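Local coordinates for GP37 (Pseudomonas phage phikz, PDB 5FT0), which inhibits the host RNA degradosome, most probably by acting on its ribonuclease RNase E, at residues I124-I128 with K228-Y232; A14-L18 with C216-V220; T2-I6 with D67-R71; H135-I139 with Y210-E214. All coordinates share one frame; numbering follows the deposited sequence.

Interaction 1 of 4, residues I124-I128 with K228-Y232; sequences ILPVI and KIVRY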
loop_
_atom_site.group_PDB
_atom_site.type_symbol
_atom_site.label_atom_id
_atom_site.label_comp_id
_atom_site.label_asym_id
_atom_site.label_seq_id
_atom_site.Cartn_x
_atom_site.Cartn_y
_atom_site.Cartn_z
ATOM N N ILE A 124 -2.383 6.727 -5.604
ATOM C CA ILE A 124 -3.167 7.335 -6.675
ATOM C C ILE A 124 -4.089 8.388 -6.076
ATOM O O ILE A 124 -4.623 8.206 -4.977
ATOM C CB ILE A 124 -3.985 6.274 -7.445
ATOM C CG1 ILE A 124 -3.064 5.214 -8.047
ATOM C CG2 ILE A 124 -4.830 6.914 -8.537
ATOM C CD1 ILE A 124 -3.797 4.030 -8.597
ATOM N N LEU A 125 -4.270 9.494 -6.799
ATOM C CA LEU A 125 -5.246 10.505 -6.425
ATOM C C LEU A 125 -6.562 10.163 -7.109
ATOM O O LEU A 125 -6.665 10.312 -8.336
ATOM C CB LEU A 125 -4.774 11.893 -6.836
ATOM C CG LEU A 125 -5.712 13.031 -6.426
ATOM C CD1 LEU A 125 -5.797 13.122 -4.911
ATOM C CD2 LEU A 125 -5.255 14.349 -7.023
ATOM N N PRO A 126 -7.582 9.712 -6.380
ATOM C CA PRO A 126 -8.788 9.199 -7.041
ATOM C C PRO A 126 -9.620 10.309 -7.668
ATOM O O PRO A 126 -9.757 11.401 -7.113
ATOM C CB PRO A 126 -9.557 8.508 -5.904
ATOM C CG PRO A 126 -8.582 8.407 -4.758
ATOM C CD PRO A 126 -7.651 9.568 -4.919
ATOM N N VAL A 127 -10.178 10.009 -8.841
ATOM C CA VAL A 127 -11.109 10.890 -9.534
ATOM C C VAL A 127 -12.467 10.221 -9.719
ATOM O O VAL A 127 -13.507 10.792 -9.375
ATOM C CB VAL A 127 -10.539 11.356 -10.894
ATOM C CG1 VAL A 127 -11.607 12.081 -11.700
ATOM C CG2 VAL A 127 -9.327 12.253 -10.682
ATOM N N ILE A 128 -12.473 9.008 -10.264
ATOM C CA ILE A 128 -13.676 8.195 -10.397
ATOM C C ILE A 128 -13.437 6.896 -9.646
ATOM O O ILE A 128 -12.433 6.214 -9.883
ATOM C CB ILE A 128 -14.019 7.912 -11.870
ATOM C CG1 ILE A 128 -14.142 9.215 -12.658
ATOM C CG2 ILE A 128 -15.304 7.108 -11.968
ATOM C CD1 ILE A 128 -14.252 9.011 -14.152
ATOM N N LYS A 228 -18.517 6.931 -7.696
ATOM C CA LYS A 228 -18.179 8.178 -7.025
ATOM C C LYS A 228 -17.234 8.977 -7.904
ATOM O O LYS A 228 -16.252 8.434 -8.421
ATOM C CB LYS A 228 -17.533 7.928 -5.660
ATOM C CG LYS A 228 -17.161 9.219 -4.933
ATOM C CD LYS A 228 -16.534 8.958 -3.571
ATOM C CE LYS A 228 -15.108 8.468 -3.692
ATOM N NZ LYS A 228 -14.477 8.288 -2.355
ATOM N N ILE A 229 -17.535 10.261 -8.078
ATOM C CA ILE A 229 -16.686 11.184 -8.817
ATOM C C ILE A 229 -16.309 12.322 -7.881
ATOM O O ILE A 229 -17.169 12.865 -7.176
ATOM C CB ILE A 229 -17.388 11.711 -10.081
ATOM C CG1 ILE A 229 -17.820 10.538 -10.962
ATOM C CG2 ILE A 229 -16.463 12.641 -10.855
ATOM C CD1 ILE A 229 -18.612 10.948 -12.173
ATOM N N VAL A 230 -15.026 12.674 -7.867
ATOM C CA VAL A 230 -14.492 13.673 -6.949
ATOM C C VAL A 230 -13.931 14.833 -7.759
ATOM O O VAL A 230 -13.130 14.626 -8.678
ATOM C CB VAL A 230 -13.404 13.083 -6.033
ATOM C CG1 VAL A 230 -12.934 14.129 -5.025
ATOM C CG2 VAL A 230 -13.920 11.841 -5.325
ATOM N N ARG A 231 -14.356 16.045 -7.419
ATOM C CA ARG A 231 -13.712 17.264 -7.884
ATOM C C ARG A 231 -13.021 17.918 -6.699
ATOM O O ARG A 231 -13.645 18.131 -5.655
ATOM C CB ARG A 231 -14.715 18.237 -8.502
ATOM C CG ARG A 231 -14.061 19.489 -9.072
ATOM C CD ARG A 231 -15.037 20.647 -9.107
ATOM N NE ARG A 231 -14.597 21.716 -9.999
ATOM C CZ ARG A 231 -13.973 22.820 -9.598
ATOM N NH1 ARG A 231 -13.711 23.011 -8.311
ATOM N NH2 ARG A 231 -13.614 23.738 -10.485
ATOM N N TYR A 232 -11.739 18.221 -6.856
ATOM C CA TYR A 232 -10.968 18.811 -5.778
ATOM C C TYR A 232 -11.059 20.336 -5.849
ATOM O O TYR A 232 -11.701 20.902 -6.737
ATOM C CB TYR A 232 -9.535 18.287 -5.830
ATOM C CG TYR A 232 -9.478 16.787 -5.616
ATOM C CD1 TYR A 232 -9.563 16.247 -4.339
ATOM C CD2 TYR A 232 -9.374 15.913 -6.692
ATOM C CE1 TYR A 232 -9.528 14.881 -4.135
ATOM C CE2 TYR A 232 -9.336 14.543 -6.498
ATOM C CZ TYR A 232 -9.415 14.033 -5.218
ATOM O OH TYR A 232 -9.380 12.674 -5.017
#

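Interaction 2 of 4, residues A14-L18 with C216-V220; sequences ALSKL and CHPDV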
loop_
_atom_site.group_PDB
_atom_site.type_symbol
_atom_site.label_atom_id
_atom_site.label_comp_id
_atom_site.label_asym_id
_atom_site.label_seq_id
_atom_site.Cartn_x
_atom_site.Cartn_y
_atom_site.Cartn_z
ATOM N N ALA A 14 -24.878 -17.628 -12.124
ATOM C CA ALA A 14 -25.494 -16.337 -11.833
ATOM C C ALA A 14 -24.972 -15.256 -12.772
ATOM O O ALA A 14 -25.747 -14.438 -13.282
ATOM C CB ALA A 14 -25.241 -15.951 -10.375
ATOM N N LEU A 15 -23.658 -15.239 -13.015
ATOM C CA LEU A 15 -23.083 -14.224 -13.890
ATOM C C LEU A 15 -23.570 -14.370 -15.326
ATOM O O LEU A 15 -23.682 -13.371 -16.046
ATOM C CB LEU A 15 -21.557 -14.286 -13.833
ATOM C CG LEU A 15 -20.932 -13.843 -12.509
ATOM C CD1 LEU A 15 -19.414 -13.853 -12.591
ATOM C CD2 LEU A 15 -21.444 -12.462 -12.128
ATOM N N SER A 16 -23.874 -15.597 -15.757
ATOM C CA SER A 16 -24.331 -15.827 -17.123
ATOM C C SER A 16 -25.697 -15.214 -17.399
ATOM O O SER A 16 -26.068 -15.073 -18.570
ATOM C CB SER A 16 -24.370 -17.329 -17.420
ATOM O OG SER A 16 -25.390 -17.968 -16.670
ATOM N N LYS A 17 -26.454 -14.853 -16.365
ATOM C CA LYS A 17 -27.726 -14.177 -16.573
ATOM C C LYS A 17 -27.562 -12.690 -16.853
ATOM O O LYS A 17 -28.539 -12.037 -17.235
ATOM C CB LYS A 17 -28.637 -14.395 -15.361
ATOM C CG LYS A 17 -29.116 -15.833 -15.243
ATOM C CD LYS A 17 -29.638 -16.175 -13.860
ATOM C CE LYS A 17 -29.891 -17.676 -13.756
ATOM N NZ LYS A 17 -30.338 -18.084 -12.398
ATOM N N LEU A 18 -26.357 -12.147 -16.691
ATOM C CA LEU A 18 -26.100 -10.744 -16.986
ATOM C C LEU A 18 -25.943 -10.552 -18.490
ATOM O O LEU A 18 -25.077 -11.177 -19.116
ATOM C CB LEU A 18 -24.849 -10.260 -16.258
ATOM C CG LEU A 18 -24.937 -10.088 -14.740
ATOM C CD1 LEU A 18 -23.603 -9.619 -14.184
ATOM C CD2 LEU A 18 -26.039 -9.108 -14.381
ATOM N N CYS A 216 -32.313 -5.549 -10.478
ATOM C CA CYS A 216 -33.018 -6.805 -10.274
ATOM C C CYS A 216 -32.263 -7.932 -10.968
ATOM O O CYS A 216 -31.948 -7.837 -12.158
ATOM C CB CYS A 216 -34.444 -6.711 -10.813
ATOM S SG CYS A 216 -35.452 -8.178 -10.529
ATOM N N HIS A 217 -31.974 -8.993 -10.219
ATOM C CA HIS A 217 -31.304 -10.172 -10.737
ATOM C C HIS A 217 -32.033 -11.405 -10.222
ATOM O O HIS A 217 -32.463 -11.430 -9.063
ATOM C CB HIS A 217 -29.829 -10.199 -10.303
ATOM C CG HIS A 217 -29.031 -11.304 -10.920
ATOM N ND1 HIS A 217 -29.073 -12.602 -10.458
ATOM C CD2 HIS A 217 -28.156 -11.300 -11.954
ATOM C CE1 HIS A 217 -28.266 -13.353 -11.189
ATOM N NE2 HIS A 217 -27.697 -12.586 -12.103
ATOM N N PRO A 218 -32.195 -12.435 -11.054
ATOM C CA PRO A 218 -33.042 -13.575 -10.660
ATOM C C PRO A 218 -32.578 -14.316 -9.414
ATOM O O PRO A 218 -33.404 -14.977 -8.775
ATOM C CB PRO A 218 -32.995 -14.488 -11.894
ATOM C CG PRO A 218 -32.655 -13.581 -13.026
ATOM C CD PRO A 218 -31.746 -12.535 -12.454
ATOM N N ASP A 219 -31.301 -14.231 -9.044
ATOM C CA ASP A 219 -30.747 -15.073 -7.990
ATOM C C ASP A 219 -30.544 -14.350 -6.666
ATOM O O ASP A 219 -30.202 -14.996 -5.671
ATOM C CB ASP A 219 -29.415 -15.677 -8.448
ATOM C CG ASP A 219 -29.578 -16.617 -9.626
ATOM O OD1 ASP A 219 -30.680 -17.185 -9.783
ATOM O OD2 ASP A 219 -28.609 -16.790 -10.393
ATOM N N VAL A 220 -30.736 -13.033 -6.620
ATOM C CA VAL A 220 -30.473 -12.255 -5.418
ATOM C C VAL A 220 -31.604 -11.260 -5.216
ATOM O O VAL A 220 -32.359 -10.943 -6.139
ATOM C CB VAL A 220 -29.120 -11.511 -5.483
ATOM C CG1 VAL A 220 -27.961 -12.500 -5.531
ATOM C CG2 VAL A 220 -29.091 -10.579 -6.678
#

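Interaction 3 of 4, residues T2-I6 with D67-R71; sequences TQFNI and DAMVR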
loop_
_atom_site.group_PDB
_atom_site.type_symbol
_atom_site.label_atom_id
_atom_site.label_comp_id
_atom_site.label_asym_id
_atom_site.label_seq_id
_atom_site.Cartn_x
_atom_site.Cartn_y
_atom_site.Cartn_z
ATOM N N THR A 2 -16.873 -24.640 4.552
ATOM C CA THR A 2 -17.292 -24.352 5.921
ATOM C C THR A 2 -17.028 -22.880 6.254
ATOM O O THR A 2 -15.925 -22.394 6.010
ATOM C CB THR A 2 -16.572 -25.254 6.937
ATOM N N GLN A 3 -18.013 -22.161 6.802
ATOM C CA GLN A 3 -19.330 -22.681 7.191
ATOM C C GLN A 3 -20.171 -23.147 6.002
ATOM O O GLN A 3 -21.074 -23.970 6.160
ATOM C CB GLN A 3 -20.093 -21.612 7.982
ATOM C CG GLN A 3 -21.354 -22.112 8.677
ATOM C CD GLN A 3 -21.937 -21.090 9.642
ATOM O OE1 GLN A 3 -21.236 -20.199 10.124
ATOM N NE2 GLN A 3 -23.227 -21.217 9.928
ATOM N N PHE A 4 -19.855 -22.634 4.815
ATOM C CA PHE A 4 -20.376 -23.205 3.581
ATOM C C PHE A 4 -19.525 -22.722 2.416
ATOM O O PHE A 4 -18.750 -21.769 2.540
ATOM C CB PHE A 4 -21.855 -22.860 3.362
ATOM C CG PHE A 4 -22.112 -21.413 3.080
ATOM C CD1 PHE A 4 -22.297 -20.512 4.116
ATOM C CD2 PHE A 4 -22.199 -20.956 1.776
ATOM C CE1 PHE A 4 -22.546 -19.176 3.855
ATOM C CE2 PHE A 4 -22.446 -19.625 1.508
ATOM C CZ PHE A 4 -22.620 -18.732 2.550
ATOM N N ASN A 5 -19.678 -23.401 1.283
ATOM C CA ASN A 5 -18.909 -23.124 0.081
ATOM C C ASN A 5 -19.813 -22.605 -1.028
ATOM O O ASN A 5 -21.001 -22.929 -1.089
ATOM C CB ASN A 5 -18.179 -24.381 -0.412
ATOM C CG ASN A 5 -17.269 -24.980 0.643
ATOM O OD1 ASN A 5 -16.227 -24.415 0.976
ATOM N ND2 ASN A 5 -17.657 -26.135 1.170
ATOM N N ILE A 6 -19.234 -21.786 -1.901
ATOM C CA ILE A 6 -19.875 -21.341 -3.132
ATOM C C ILE A 6 -18.960 -21.770 -4.268
ATOM O O ILE A 6 -17.867 -21.212 -4.432
ATOM C CB ILE A 6 -20.105 -19.823 -3.156
ATOM C CG1 ILE A 6 -20.959 -19.385 -1.965
ATOM C CG2 ILE A 6 -20.758 -19.401 -4.468
ATOM C CD1 ILE A 6 -21.226 -17.890 -1.928
ATOM N N ASP A 67 -27.267 -19.433 6.432
ATOM C CA ASP A 67 -26.383 -19.632 5.286
ATOM C C ASP A 67 -27.025 -19.128 3.999
ATOM O O ASP A 67 -26.385 -18.422 3.212
ATOM C CB ASP A 67 -26.013 -21.110 5.152
ATOM C CG ASP A 67 -25.086 -21.581 6.251
ATOM O OD1 ASP A 67 -24.565 -20.730 7.003
ATOM O OD2 ASP A 67 -24.866 -22.806 6.350
ATOM N N ALA A 68 -28.293 -19.481 3.770
ATOM C CA ALA A 68 -28.960 -19.109 2.524
ATOM C C ALA A 68 -28.934 -17.602 2.301
ATOM O O ALA A 68 -28.748 -17.140 1.170
ATOM C CB ALA A 68 -30.401 -19.623 2.526
HETATM N N MSE A 69 -29.120 -16.824 3.360
HETATM C CA MSE A 69 -29.051 -15.372 3.259
HETATM C C MSE A 69 -27.631 -14.896 2.950
HETATM O O MSE A 69 -27.431 -14.022 2.106
HETATM C CB MSE A 69 -29.548 -14.718 4.547
HETATM C CG MSE A 69 -29.288 -13.220 4.608
HETATM SE SE MSE A 69 -29.608 -12.457 6.379
HETATM C CE MSE A 69 -31.538 -12.700 6.452
ATOM N N VAL A 70 -26.646 -15.467 3.646
ATOM C CA VAL A 70 -25.262 -15.070 3.415
ATOM C C VAL A 70 -24.821 -15.483 2.018
ATOM O O VAL A 70 -24.099 -14.745 1.337
ATOM C CB VAL A 70 -24.342 -15.657 4.502
ATOM C CG1 VAL A 70 -22.890 -15.298 4.224
ATOM C CG2 VAL A 70 -24.762 -15.154 5.880
ATOM N N ARG A 71 -25.250 -16.664 1.566
ATOM C CA ARG A 71 -24.931 -17.098 0.209
ATOM C C ARG A 71 -25.493 -16.125 -0.818
ATOM O O ARG A 71 -24.813 -15.760 -1.785
ATOM C CB ARG A 71 -25.472 -18.507 -0.037
ATOM C CG ARG A 71 -25.180 -19.040 -1.431
ATOM C CD ARG A 71 -25.834 -20.396 -1.657
ATOM N NE ARG A 71 -25.378 -21.390 -0.692
ATOM C CZ ARG A 71 -24.370 -22.230 -0.904
ATOM N NH1 ARG A 71 -23.708 -22.201 -2.055
ATOM N NH2 ARG A 71 -24.026 -23.103 0.032
#

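Interaction 4 of 4, residues H135-I139 with Y210-E214; sequences HVDDI and YFSFE. With ARG (arginine), chain C.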
loop_
_atom_site.group_PDB
_atom_site.type_symbol
_atom_site.label_atom_id
_atom_site.label_comp_id
_atom_site.label_asym_id
_atom_site.label_seq_id
_atom_site.Cartn_x
_atom_site.Cartn_y
_atom_site.Cartn_z
ATOM N N HIS A 135 -24.484 1.233 -1.946
ATOM C CA HIS A 135 -25.471 2.241 -2.302
ATOM C C HIS A 135 -25.287 3.445 -1.387
ATOM O O HIS A 135 -24.979 3.288 -0.201
ATOM C CB HIS A 135 -26.891 1.687 -2.182
ATOM C CG HIS A 135 -27.933 2.532 -2.846
ATOM N ND1 HIS A 135 -28.358 3.737 -2.331
ATOM C CD2 HIS A 135 -28.647 2.335 -3.981
ATOM C CE1 HIS A 135 -29.279 4.252 -3.124
ATOM N NE2 HIS A 135 -29.474 3.420 -4.131
ATOM N N VAL A 136 -25.469 4.647 -1.941
ATOM C CA VAL A 136 -25.161 5.862 -1.187
ATOM C C VAL A 136 -26.089 6.020 0.013
ATOM O O VAL A 136 -25.706 6.616 1.027
ATOM C CB VAL A 136 -25.211 7.098 -2.111
ATOM C CG1 VAL A 136 -26.630 7.361 -2.591
ATOM C CG2 VAL A 136 -24.644 8.323 -1.400
ATOM N N ASP A 137 -27.307 5.472 -0.064
ATOM C CA ASP A 137 -28.244 5.586 1.048
ATOM C C ASP A 137 -27.738 4.902 2.311
ATOM O O ASP A 137 -28.248 5.186 3.399
ATOM C CB ASP A 137 -29.607 5.004 0.662
ATOM C CG ASP A 137 -30.320 5.835 -0.389
ATOM O OD1 ASP A 137 -29.967 7.023 -0.550
ATOM O OD2 ASP A 137 -31.239 5.304 -1.046
ATOM N N ASP A 138 -26.746 4.021 2.197
ATOM C CA ASP A 138 -26.210 3.316 3.352
ATOM C C ASP A 138 -25.013 4.017 3.983
ATOM O O ASP A 138 -24.563 3.593 5.053
ATOM C CB ASP A 138 -25.816 1.886 2.963
ATOM C CG ASP A 138 -26.986 1.089 2.410
ATOM O OD1 ASP A 138 -28.140 1.379 2.791
ATOM O OD2 ASP A 138 -26.749 0.168 1.599
ATOM N N ILE A 139 -24.485 5.068 3.358
ATOM C CA ILE A 139 -23.360 5.807 3.923
ATOM C C ILE A 139 -23.702 7.288 3.989
ATOM O O ILE A 139 -22.851 8.115 4.336
ATOM C CB ILE A 139 -22.070 5.585 3.108
ATOM C CG1 ILE A 139 -22.293 5.971 1.645
ATOM C CG2 ILE A 139 -21.591 4.145 3.227
ATOM C CD1 ILE A 139 -21.031 5.925 0.803
ATOM N N TYR A 210 -22.196 11.088 -5.880
ATOM C CA TYR A 210 -22.426 9.651 -5.841
ATOM C C TYR A 210 -23.583 9.295 -6.760
ATOM O O TYR A 210 -24.667 9.877 -6.656
ATOM C CB TYR A 210 -22.724 9.184 -4.414
ATOM C CG TYR A 210 -21.544 9.291 -3.474
ATOM C CD1 TYR A 210 -21.157 10.518 -2.949
ATOM C CD2 TYR A 210 -20.824 8.163 -3.103
ATOM C CE1 TYR A 210 -20.078 10.621 -2.090
ATOM C CE2 TYR A 210 -19.745 8.255 -2.242
ATOM C CZ TYR A 210 -19.377 9.489 -1.739
ATOM O OH TYR A 210 -18.304 9.589 -0.881
ATOM N N PHE A 211 -23.348 8.341 -7.657
ATOM C CA PHE A 211 -24.375 7.798 -8.538
ATOM C C PHE A 211 -24.618 6.352 -8.126
ATOM O O PHE A 211 -23.779 5.482 -8.382
ATOM C CB PHE A 211 -23.952 7.883 -10.006
ATOM C CG PHE A 211 -23.536 9.260 -10.446
ATOM C CD1 PHE A 211 -22.233 9.697 -10.276
ATOM C CD2 PHE A 211 -24.450 10.114 -11.042
ATOM C CE1 PHE A 211 -21.852 10.960 -10.685
ATOM C CE2 PHE A 211 -24.073 11.377 -11.452
ATOM C CZ PHE A 211 -22.773 11.801 -11.274
ATOM N N SER A 212 -25.759 6.095 -7.494
ATOM C CA SER A 212 -26.082 4.770 -6.990
ATOM C C SER A 212 -27.195 4.137 -7.817
ATOM O O SER A 212 -28.038 4.829 -8.394
ATOM C CB SER A 212 -26.488 4.827 -5.518
ATOM O OG SER A 212 -25.376 5.171 -4.714
ATOM N N PHE A 213 -27.186 2.807 -7.866
ATOM C CA PHE A 213 -28.106 2.057 -8.706
ATOM C C PHE A 213 -28.559 0.805 -7.973
ATOM O O PHE A 213 -27.815 0.228 -7.176
ATOM C CB PHE A 213 -27.460 1.670 -10.043
ATOM C CG PHE A 213 -26.854 2.830 -10.779
ATOM C CD1 PHE A 213 -27.630 3.629 -11.601
ATOM C CD2 PHE A 213 -25.508 3.120 -10.649
ATOM C CE1 PHE A 213 -27.077 4.696 -12.277
ATOM C CE2 PHE A 213 -24.946 4.188 -11.325
ATOM C CZ PHE A 213 -25.732 4.977 -12.138
ATOM N N GLU A 214 -29.792 0.392 -8.257
ATOM C CA GLU A 214 -30.370 -0.830 -7.718
ATOM C C GLU A 214 -30.841 -1.682 -8.883
ATOM O O GLU A 214 -31.579 -1.198 -9.747
ATOM C CB GLU A 214 -31.542 -0.529 -6.777
ATOM C CG GLU A 214 -31.202 0.405 -5.633
ATOM C CD GLU A 214 -32.440 0.924 -4.925
ATOM O OE1 GLU A 214 -32.962 0.217 -4.042
ATOM O OE2 GLU A 214 -32.897 2.039 -5.258
HETATM N N ARG C . -35.277 -1.204 -6.348
HETATM C CA ARG C . -36.528 -1.848 -5.972
HETATM C C ARG C . -37.722 -1.057 -6.500
HETATM O O ARG C . -37.682 0.170 -6.594
HETATM C CB ARG C . -36.610 -1.994 -4.454
HETATM C CG ARG C . -36.441 -0.677 -3.719
HETATM C CD ARG C . -36.290 -0.877 -2.226
HETATM N NE ARG C . -36.250 0.405 -1.529
HETATM C CZ ARG C . -35.149 1.132 -1.362
HETATM N NH1 ARG C . -33.989 0.701 -1.839
HETATM N NH2 ARG C . -35.207 2.288 -0.717
HETATM O OXT ARG C . -38.755 -1.625 -6.850
#

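Interaction 1 of 4, residues I124-I128 with K228-Y232
The ring of Tyr232 meets the backbone of Pro126 edge-on: Pro126 O lies in the ring plane beside the hydroxyl, while one face carries Val230 CG1, 3.5 Å above the plane and displaced toward the rim. Leu125 reaches the same ring obliquely, its CD1 3.7 Å from Tyr232 CZ, the two side chains running past each other in opposite directions. Tyr232 OH donates to Pro126 O; the modelled 2.5 Å is very short, which makes the exact length doubtful. With CG turned back beside the backbone N (chi1 -63°), the tyrosine swings its ring over to residues 124-128. Leu249 of the second subunit packs on it too. Farther along, the contact becomes backbone pairing. Val230 N donates to Val127 O at 2.9 Å with an N-H...O angle of 157°. Ile128 and Ile229 form an antiparallel non-hydrogen-bonded pair, their CG1 atoms 4.3 Å apart on the face that receives Val173 of helix 158-187. Strand 124-126 runs at 102° to strand 228-232, so the pairing is made at the corner, by Val127 and Ile128. That corner is a classic beta bulge, Val127 and Ile128 both facing Val110, within the large antiparallel sheet.

Interaction 2 of 4, residues A14-L18 with C216-V220
Lys17 lies alongside the turn that holds His217, Pro218 and Asp219, and its CB, CD, CE and NZ each meet an atom there. Its CB sits 3.8 Å from His217 NE2, approaching the imidazole obliquely. Beyond CG the chain is extended, and CD passes Pro218 CG at 4.1 Å, the two side chains sliding past one another in opposite directions. At the tip, NZ makes a salt bridge with the Asp219 carboxylate, the lysine and aspartate side chains crossing at about a right angle: OD1, 2.8 Å from NZ, offers its syn lone pair, and the bond to OD2 is weak. Both backbones form type I beta turns here, Leu15 to Leu18 near the C-terminal end of helix 8-15 and His217 to Val220 at the end of strand 206-217, so the contact joins the end of a helix to a strand-connecting turn. His217 uses both ring nitrogens, one across the contact and one back into its own turn. NE2 donates to Ala14 O at 2.9 Å; the oxygen lies close to the imidazole plane, but the donor stands 38° out of the carbonyl plane. Lys17 N reaches the same oxygen from the other face, giving it two donors. On the far side of the ring, ND1 accepts from Asp219 N at 3.1 Å with a nearly straight angle of 165°, which restrains the rotation of the imidazole. Pro218 CD lies over one ring face, toward the rim. Ile79 of helix 67-82 touches both His217 and Leu18, whose CD2 lies at the imidazole edge, in its plane, 3.9 Å from His217 CD2.

Interaction 3 of 4, residues T2-I6 with D67-R71
Phe4 projects its ring toward Arg71 because CG is wedged between the backbone N and the carbonyl carbon (chi1 68°), and Arg71, modelled in two conformers of which one is described throughout, is extended at first and bends at chi3 (-59°) to bring its guanidinium back to the strand. The motif is a helix laid against an edge strand: strand 4-6, outermost in a four-stranded antiparallel sheet, runs beside helix 67-71 with axes 10.0 Å apart at a crossing angle of -31°. Gln3 and Phe4 form a classic beta bulge opposite Val32. Asp67 and Arg71 approach the phenyl ring from the same side, near different parts of its rim. Phe4 CD2 lies 3.3 Å above one face of the Arg71 guanidinium, off centre, while Phe4 CE2 touches Arg71 CB at 3.6 Å. Arg71 NH1 and NH2 both make weak bonds to Asn5 O, the nearer being NH1 at 3.0 Å; its salt bridge is with Glu10. Asp67 CG comes within 3.7 Å of Phe4 CD1, and its OD1 accepts from Trp34 NE1 of the neighbouring strand 30-37. Trp34 also packs on Val70, whose CG1 meets the ring edge-on, in its plane, 3.8 Å from Phe4 CZ.

Interaction 4 of 4, residues H135-I139 with Y210-E214
His135 lies flat over Ser212, whose CB makes a CH-pi contact with the imidazole: it stands 3.5 Å from the ring centroid and only 8° off the ring normal. Two features set this pose. CG is anti to the backbone N (chi1 -166°), which carries the ring across the strand and over Ser212 CB, and Asp137 N donates to ND1 in the ring plane at 3.0 Å and 168°, fixing the ring's rotation. Ser212 OG, turned beside its own backbone N, points to the start of the 3-10 segment and accepts from Val136 N at 2.8 Å; it is also hydrogen-bonded to Thr226 OG1. Val136 divides its two methyls: CG1 packs on Ser212, while CG2 reaches Tyr210 CB at 3.7 Å. Ile139, with CG1 held between N and carbonyl carbon, sends CD1 to Tyr210 CE2 at 4.0 Å, the side chains crossing at about a right angle. Glu214 is extended beyond CG, and that CG rests 3.6 Å from His135 CD2. Its carboxylate goes on to the bound arginine, OE1 accepting from NH1 of the ligand; the modelled distance is too short to be taken at face value. Glu222 lies close to this oxygen, so the guanidinium probably eases a crowding of negative charge. Phe190, Asp192 and Ala194 complete the arginine pocket. The 135-139 loop packs over strand 206-217 and also touches Ala197 and Glu199 of strand 197-202; helix 140-146, which follows it, brings Leu143 against Val136 and Tyr210.

Interactions 1 and 4 are buried contacts on one seven-stranded antiparallel sheet and touch directly, Lys228 CD lying 3.3 Å from Tyr210 OH where strands 220-232 and 206-217 run side by side. Interaction 2 takes up the end of strand 206-217 just past interaction 4, linking the sheet to the N-terminal helix 8-15. Interaction 3 is farthest from the chain centre, on a separate four-stranded sheet; its centre is about 17 Å from that of interaction 2, and helix 67-82 serves both regions. Chemistry follows place: backbone pairing, apolar contacts and a tyrosine hydroxyl in interaction 1, serine, imidazole and ligand-facing glutamate in interaction 4, and charged groups paired within the protein in the more exposed interactions 2 and 3.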